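Local coordinates for protein pyruvate formate-lyase 2 (Archaeoglobus fulgidus, PDB 2F3O) that is of unknown function but belongs to the glycyl radical enzymes related to pyruvate formate-lyase and glycerol dehydratase, and probably acts as a lyase, at residues A[246-258]-A[281-295]. Sequence-based numbering, arbitrary orientation.
Sequences KPETFWEAVQFVW and YLYPFFKKDIGEGRI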
loop_
_atom_site.group_PDB
_atom_site.type_symbol
_atom_site.label_atom_id
_atom_site.label_comp_id
_atom_site.label_asym_id
_atom_site.label_seq_id
_atom_site.Cartn_x
_atom_site.Cartn_y
_atom_site.Cartn_z
ATOM N N LYS A 246 -10.717 4.442 35.020
ATOM C CA LYS A 246 -9.790 3.376 35.386
ATOM C C LYS A 246 -10.032 3.022 36.832
ATOM O O LYS A 246 -10.087 3.918 37.683
ATOM C CB LYS A 246 -8.352 3.836 35.254
ATOM C CG LYS A 246 -7.834 3.840 33.869
ATOM C CD LYS A 246 -6.582 4.625 33.844
ATOM C CE LYS A 246 -6.838 5.904 34.592
ATOM N NZ LYS A 246 -6.033 7.022 34.059
ATOM N N PRO A 247 -10.227 1.730 37.110
ATOM C CA PRO A 247 -10.358 1.249 38.470
ATOM C C PRO A 247 -9.046 1.314 39.255
ATOM O O PRO A 247 -7.958 1.241 38.660
ATOM C CB PRO A 247 -10.801 -0.199 38.281
ATOM C CG PRO A 247 -10.363 -0.553 36.966
ATOM C CD PRO A 247 -10.398 0.655 36.128
ATOM N N GLU A 248 -9.152 1.463 40.580
ATOM C CA GLU A 248 -7.969 1.456 41.452
ATOM C C GLU A 248 -7.959 0.333 42.493
ATOM O O GLU A 248 -6.899 -0.043 43.017
ATOM C CB GLU A 248 -7.780 2.810 42.110
ATOM C CG GLU A 248 -6.916 3.737 41.285
ATOM C CD GLU A 248 -7.390 5.166 41.364
ATOM O OE1 GLU A 248 -8.597 5.394 41.123
ATOM O OE2 GLU A 248 -6.562 6.055 41.668
ATOM N N THR A 249 -9.135 -0.204 42.797
ATOM C CA THR A 249 -9.218 -1.314 43.730
ATOM C C THR A 249 -9.616 -2.602 42.988
ATOM O O THR A 249 -10.054 -2.546 41.841
ATOM C CB THR A 249 -10.190 -1.008 44.911
ATOM O OG1 THR A 249 -11.547 -1.190 44.492
ATOM C CG2 THR A 249 -10.002 0.420 45.418
ATOM N N PHE A 250 -9.451 -3.745 43.649
ATOM C CA PHE A 250 -9.769 -5.042 43.082
ATOM C C PHE A 250 -11.267 -5.183 42.847
ATOM O O PHE A 250 -11.703 -5.743 41.835
ATOM C CB PHE A 250 -9.228 -6.143 44.008
ATOM C CG PHE A 250 -9.576 -7.546 43.588
ATOM C CD1 PHE A 250 -8.793 -8.216 42.665
ATOM C CD2 PHE A 250 -10.654 -8.216 44.153
ATOM C CE1 PHE A 250 -9.103 -9.517 42.282
ATOM C CE2 PHE A 250 -10.970 -9.518 43.774
ATOM C CZ PHE A 250 -10.195 -10.168 42.838
ATOM N N TRP A 251 -12.057 -4.667 43.780
ATOM C CA TRP A 251 -13.498 -4.760 43.665
ATOM C C TRP A 251 -13.916 -3.891 42.487
ATOM O O TRP A 251 -14.759 -4.297 41.678
ATOM C CB TRP A 251 -14.158 -4.287 44.961
ATOM C CG TRP A 251 -15.636 -4.584 45.123
ATOM C CD1 TRP A 251 -16.536 -4.967 44.155
ATOM C CD2 TRP A 251 -16.391 -4.467 46.336
ATOM N NE1 TRP A 251 -17.792 -5.110 44.699
ATOM C CE2 TRP A 251 -17.730 -4.808 46.034
ATOM C CE3 TRP A 251 -16.066 -4.110 47.650
ATOM C CZ2 TRP A 251 -18.733 -4.807 47.002
ATOM C CZ3 TRP A 251 -17.063 -4.114 48.605
ATOM C CH2 TRP A 251 -18.377 -4.462 48.280
ATOM N N GLU A 252 -13.297 -2.717 42.382
ATOM C CA GLU A 252 -13.563 -1.822 41.275
ATOM C C GLU A 252 -13.202 -2.443 39.919
ATOM O O GLU A 252 -13.961 -2.312 38.955
ATOM C CB GLU A 252 -12.809 -0.529 41.469
ATOM C CG GLU A 252 -13.521 0.459 42.330
ATOM C CD GLU A 252 -12.602 1.584 42.740
ATOM O OE1 GLU A 252 -12.682 2.005 43.917
ATOM O OE2 GLU A 252 -11.780 2.022 41.897
ATOM N N ALA A 253 -12.062 -3.136 39.862
ATOM C CA ALA A 253 -11.669 -3.882 38.664
ATOM C C ALA A 253 -12.662 -4.978 38.324
ATOM O O ALA A 253 -13.112 -5.026 37.198
ATOM C CB ALA A 253 -10.279 -4.454 38.790
ATOM N N VAL A 254 -13.037 -5.827 39.282
ATOM C CA VAL A 254 -13.936 -6.947 38.954
ATOM C C VAL A 254 -15.336 -6.483 38.546
ATOM O O VAL A 254 -15.973 -7.093 37.685
ATOM C CB VAL A 254 -14.002 -8.012 40.073
ATOM C CG1 VAL A 254 -14.939 -9.150 39.693
ATOM C CG2 VAL A 254 -12.628 -8.576 40.349
ATOM N N GLN A 255 -15.785 -5.366 39.116
ATOM C CA GLN A 255 -17.073 -4.802 38.720
ATOM C C GLN A 255 -17.003 -4.156 37.332
ATOM O O GLN A 255 -17.970 -4.256 36.548
ATOM C CB GLN A 255 -17.605 -3.829 39.768
ATOM C CG GLN A 255 -18.978 -3.220 39.438
ATOM C CD GLN A 255 -20.088 -4.240 39.275
ATOM O OE1 GLN A 255 -20.625 -4.742 40.240
ATOM N NE2 GLN A 255 -20.457 -4.512 38.051
ATOM N N PHE A 256 -15.859 -3.533 37.027
ATOM C CA PHE A 256 -15.567 -3.056 35.666
ATOM C C PHE A 256 -15.766 -4.161 34.639
ATOM O O PHE A 256 -16.680 -4.063 33.814
ATOM C CB PHE A 256 -14.138 -2.532 35.564
ATOM C CG PHE A 256 -13.823 -1.806 34.282
ATOM C CD1 PHE A 256 -13.830 -2.458 33.053
ATOM C CD2 PHE A 256 -13.450 -0.471 34.320
ATOM C CE1 PHE A 256 -13.517 -1.793 31.899
ATOM C CE2 PHE A 256 -13.129 0.204 33.154
ATOM C CZ PHE A 256 -13.163 -0.461 31.941
ATOM N N VAL A 257 -14.920 -5.198 34.694
ATOM C CA VAL A 257 -15.006 -6.292 33.729
ATOM C C VAL A 257 -16.410 -6.905 33.615
ATOM O O VAL A 257 -16.903 -7.068 32.499
ATOM C CB VAL A 257 -13.848 -7.360 33.822
ATOM C CG1 VAL A 257 -12.952 -7.148 34.992
ATOM C CG2 VAL A 257 -14.384 -8.799 33.785
ATOM N N TRP A 258 -17.100 -7.146 34.726
ATOM C CA TRP A 258 -18.424 -7.737 34.587
ATOM C C TRP A 258 -19.499 -6.828 33.935
ATOM O O TRP A 258 -20.387 -7.314 33.205
ATOM C CB TRP A 258 -18.921 -8.385 35.886
ATOM C CG TRP A 258 -20.251 -8.943 35.659
ATOM C CD1 TRP A 258 -21.443 -8.394 36.036
ATOM C CD2 TRP A 258 -20.571 -10.105 34.881
ATOM N NE1 TRP A 258 -22.480 -9.155 35.566
ATOM C CE2 TRP A 258 -21.973 -10.214 34.856
ATOM C CE3 TRP A 258 -19.811 -11.075 34.220
ATOM C CZ2 TRP A 258 -22.626 -11.256 34.196
ATOM C CZ3 TRP A 258 -20.458 -12.103 33.576
ATOM C CH2 TRP A 258 -21.848 -12.186 33.564
ATOM N N TYR A 281 -4.215 -10.127 35.054
ATOM C CA TYR A 281 -4.530 -8.714 34.965
ATOM C C TYR A 281 -5.340 -8.152 36.150
ATOM O O TYR A 281 -5.469 -6.927 36.301
ATOM C CB TYR A 281 -5.154 -8.370 33.600
ATOM C CG TYR A 281 -6.536 -8.920 33.310
ATOM C CD1 TYR A 281 -7.638 -8.566 34.084
ATOM C CD2 TYR A 281 -6.757 -9.726 32.214
ATOM C CE1 TYR A 281 -8.902 -9.042 33.806
ATOM C CE2 TYR A 281 -8.029 -10.200 31.921
ATOM C CZ TYR A 281 -9.094 -9.852 32.730
ATOM O OH TYR A 281 -10.359 -10.310 32.468
ATOM N N LEU A 282 -5.902 -9.040 36.967
ATOM C CA LEU A 282 -6.531 -8.622 38.209
ATOM C C LEU A 282 -5.520 -8.599 39.360
ATOM O O LEU A 282 -5.774 -8.000 40.408
ATOM C CB LEU A 282 -7.676 -9.551 38.548
ATOM C CG LEU A 282 -9.081 -9.016 38.373
ATOM C CD1 LEU A 282 -9.137 -7.927 37.358
ATOM C CD2 LEU A 282 -9.986 -10.148 38.005
ATOM N N TYR A 283 -4.377 -9.252 39.157
ATOM C CA TYR A 283 -3.353 -9.347 40.195
ATOM C C TYR A 283 -2.705 -8.046 40.687
ATOM O O TYR A 283 -2.386 -7.957 41.860
ATOM C CB TYR A 283 -2.294 -10.420 39.875
ATOM C CG TYR A 283 -1.403 -10.773 41.068
ATOM C CD1 TYR A 283 -1.908 -11.440 42.184
ATOM C CD2 TYR A 283 -0.070 -10.409 41.091
ATOM C CE1 TYR A 283 -1.090 -11.747 43.282
ATOM C CE2 TYR A 283 0.749 -10.702 42.176
ATOM C CZ TYR A 283 0.244 -11.368 43.268
ATOM O OH TYR A 283 1.096 -11.647 44.326
ATOM N N PRO A 284 -2.486 -7.044 39.809
ATOM C CA PRO A 284 -2.037 -5.772 40.399
ATOM C C PRO A 284 -2.984 -5.157 41.442
ATOM O O PRO A 284 -2.516 -4.634 42.450
ATOM C CB PRO A 284 -1.914 -4.843 39.177
ATOM C CG PRO A 284 -1.643 -5.766 38.045
ATOM C CD PRO A 284 -2.521 -6.953 38.334
ATOM N N PHE A 285 -4.290 -5.244 41.210
ATOM C CA PHE A 285 -5.281 -4.660 42.112
ATOM C C PHE A 285 -5.382 -5.497 43.371
ATOM O O PHE A 285 -5.509 -4.970 44.467
ATOM C CB PHE A 285 -6.639 -4.571 41.420
ATOM C CG PHE A 285 -6.586 -3.864 40.113
ATOM C CD1 PHE A 285 -6.474 -2.484 40.064
ATOM C CD2 PHE A 285 -6.605 -4.572 38.924
ATOM C CE1 PHE A 285 -6.394 -1.810 38.852
ATOM C CE2 PHE A 285 -6.525 -3.904 37.701
ATOM C CZ PHE A 285 -6.418 -2.519 37.673
ATOM N N PHE A 286 -5.296 -6.809 43.193
ATOM C CA PHE A 286 -5.313 -7.743 44.294
ATOM C C PHE A 286 -4.111 -7.565 45.225
ATOM O O PHE A 286 -4.289 -7.445 46.431
ATOM C CB PHE A 286 -5.347 -9.156 43.739
ATOM C CG PHE A 286 -5.447 -10.219 44.787
ATOM C CD1 PHE A 286 -6.674 -10.562 45.320
ATOM C CD2 PHE A 286 -4.315 -10.895 45.227
ATOM C CE1 PHE A 286 -6.767 -11.553 46.277
ATOM C CE2 PHE A 286 -4.405 -11.881 46.193
ATOM C CZ PHE A 286 -5.629 -12.213 46.713
ATOM N N LYS A 287 -2.902 -7.546 44.666
ATOM C CA LYS A 287 -1.671 -7.431 45.459
ATOM C C LYS A 287 -1.609 -6.125 46.244
ATOM O O LYS A 287 -1.134 -6.107 47.369
ATOM C CB LYS A 287 -0.418 -7.604 44.582
ATOM C CG LYS A 287 0.937 -7.404 45.283
ATOM C CD LYS A 287 1.972 -8.429 44.822
ATOM C CE LYS A 287 3.411 -8.002 45.120
ATOM N NZ LYS A 287 3.952 -6.980 44.169
ATOM N N LYS A 288 -2.115 -5.046 45.654
ATOM C CA LYS A 288 -2.151 -3.751 46.308
ATOM C C LYS A 288 -3.136 -3.783 47.458
ATOM O O LYS A 288 -2.793 -3.372 48.554
ATOM C CB LYS A 288 -2.564 -2.678 45.314
ATOM C CG LYS A 288 -2.578 -1.259 45.852
ATOM C CD LYS A 288 -3.305 -0.332 44.868
ATOM C CE LYS A 288 -2.758 1.095 44.895
ATOM N NZ LYS A 288 -3.187 1.825 46.113
ATOM N N ASP A 289 -4.340 -4.300 47.213
ATOM C CA ASP A 289 -5.397 -4.333 48.226
ATOM C C ASP A 289 -5.082 -5.193 49.468
ATOM O O ASP A 289 -5.325 -4.751 50.590
ATOM C CB ASP A 289 -6.736 -4.753 47.613
ATOM C CG ASP A 289 -7.432 -3.625 46.867
ATOM O OD1 ASP A 289 -6.771 -2.609 46.542
ATOM O OD2 ASP A 289 -8.652 -3.765 46.599
ATOM N N ILE A 290 -4.555 -6.403 49.290
ATOM C CA ILE A 290 -4.003 -7.160 50.428
ATOM C C ILE A 290 -2.692 -6.476 50.853
ATOM O O ILE A 290 -1.838 -6.185 50.022
ATOM C CB ILE A 290 -3.757 -8.660 50.070
ATOM C CG1 ILE A 290 -5.020 -9.476 50.279
ATOM C CG2 ILE A 290 -2.672 -9.288 50.935
ATOM C CD1 ILE A 290 -5.954 -9.437 49.143
ATOM N N GLY A 291 -2.525 -6.151 52.125
ATOM C CA GLY A 291 -1.256 -5.521 52.508
ATOM C C GLY A 291 -1.319 -4.009 52.405
ATOM O O GLY A 291 -0.335 -3.309 52.650
ATOM N N GLU A 292 -2.484 -3.515 52.005
ATOM C CA GLU A 292 -2.879 -2.153 52.288
ATOM C C GLU A 292 -4.128 -2.297 53.147
ATOM O O GLU A 292 -4.780 -1.313 53.492
ATOM C CB GLU A 292 -3.212 -1.407 51.004
ATOM C CG GLU A 292 -2.455 -0.117 50.814
ATOM C CD GLU A 292 -2.592 0.415 49.402
ATOM O OE1 GLU A 292 -1.562 0.487 48.687
ATOM O OE2 GLU A 292 -3.740 0.739 49.005
ATOM N N GLY A 293 -4.475 -3.546 53.453
ATOM C CA GLY A 293 -5.611 -3.851 54.298
ATOM C C GLY A 293 -6.973 -3.633 53.666
ATOM O O GLY A 293 -7.974 -4.040 54.249
ATOM N N ARG A 294 -7.005 -3.010 52.481
ATOM C CA ARG A 294 -8.233 -2.618 51.763
ATOM C C ARG A 294 -9.243 -3.752 51.738
ATOM O O ARG A 294 -10.418 -3.560 52.049
ATOM C CB ARG A 294 -7.919 -2.199 50.307
ATOM C CG ARG A 294 -7.439 -0.756 50.060
ATOM C CD ARG A 294 -8.456 0.054 49.254
ATOM N NE ARG A 294 -8.615 1.403 49.812
ATOM C CZ ARG A 294 -9.707 2.167 49.687
ATOM N NH1 ARG A 294 -10.764 1.740 48.997
ATOM N NH2 ARG A 294 -9.740 3.367 50.260
ATOM N N ILE A 295 -8.785 -4.936 51.345
ATOM C CA ILE A 295 -9.630 -6.122 51.369
ATOM C C ILE A 295 -8.879 -7.270 52.050
ATOM O O ILE A 295 -7.674 -7.185 52.275
ATOM C CB ILE A 295 -10.092 -6.556 49.943
ATOM C CG1 ILE A 295 -8.958 -7.228 49.173
ATOM C CG2 ILE A 295 -10.666 -5.383 49.134
ATOM C CD1 ILE A 295 -9.360 -7.729 47.818
#
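The ring of Phe250 takes the edge of Phe286 on one face, an edge-to-face pair with ring centroids 5.5 Å apart, and CG2 of Val254 on the other, while the carbonyl oxygen of Leu282 lies in plane at its rim. This ring and that of Phe285 join two nearly antiparallel helical segments, 250-258 and 283-289, their axes 8.9 Å apart at 155°, in the pyruvate formate-lyase-like part of the chain. The ring of Phe285 carries the methyl of Ala253 over one face, a CH-pi contact with CB 4.0 Å from the centroid, and meets the carbonyl oxygen of Glu248 at its edge. With CG turned away from the amide nitrogen (chi1 176°), the Phe250 ring reaches Leu282, Phe286 and Ile295; Ile303 of helix 297-310 adds to this apolar cluster. Leu282 crosses Phe250 at about a right angle, its CG 3.9 Å from CE1 of that ring, and divides its methyls, CD1 to Ala253 and CD2 to CG2 of Val254. Replacing Phe285 by an alanine would probably open a gap beside Pro247 and leave the methyl of Ala253 without its aromatic cover. The second subunit packs against the other side of helix 283-289, where its Asn345 touches Tyr283 and Pro284. At the start of helix 250-267, Thr249 is the N-cap, its OG1 accepting from Glu252 N. Next to the cap, the N-H of Phe250 turns to the other segment and reaches Asp289 OD2 from above the carboxylate plane, 3.1 Å from N to OD2 and nearly straight at 170°.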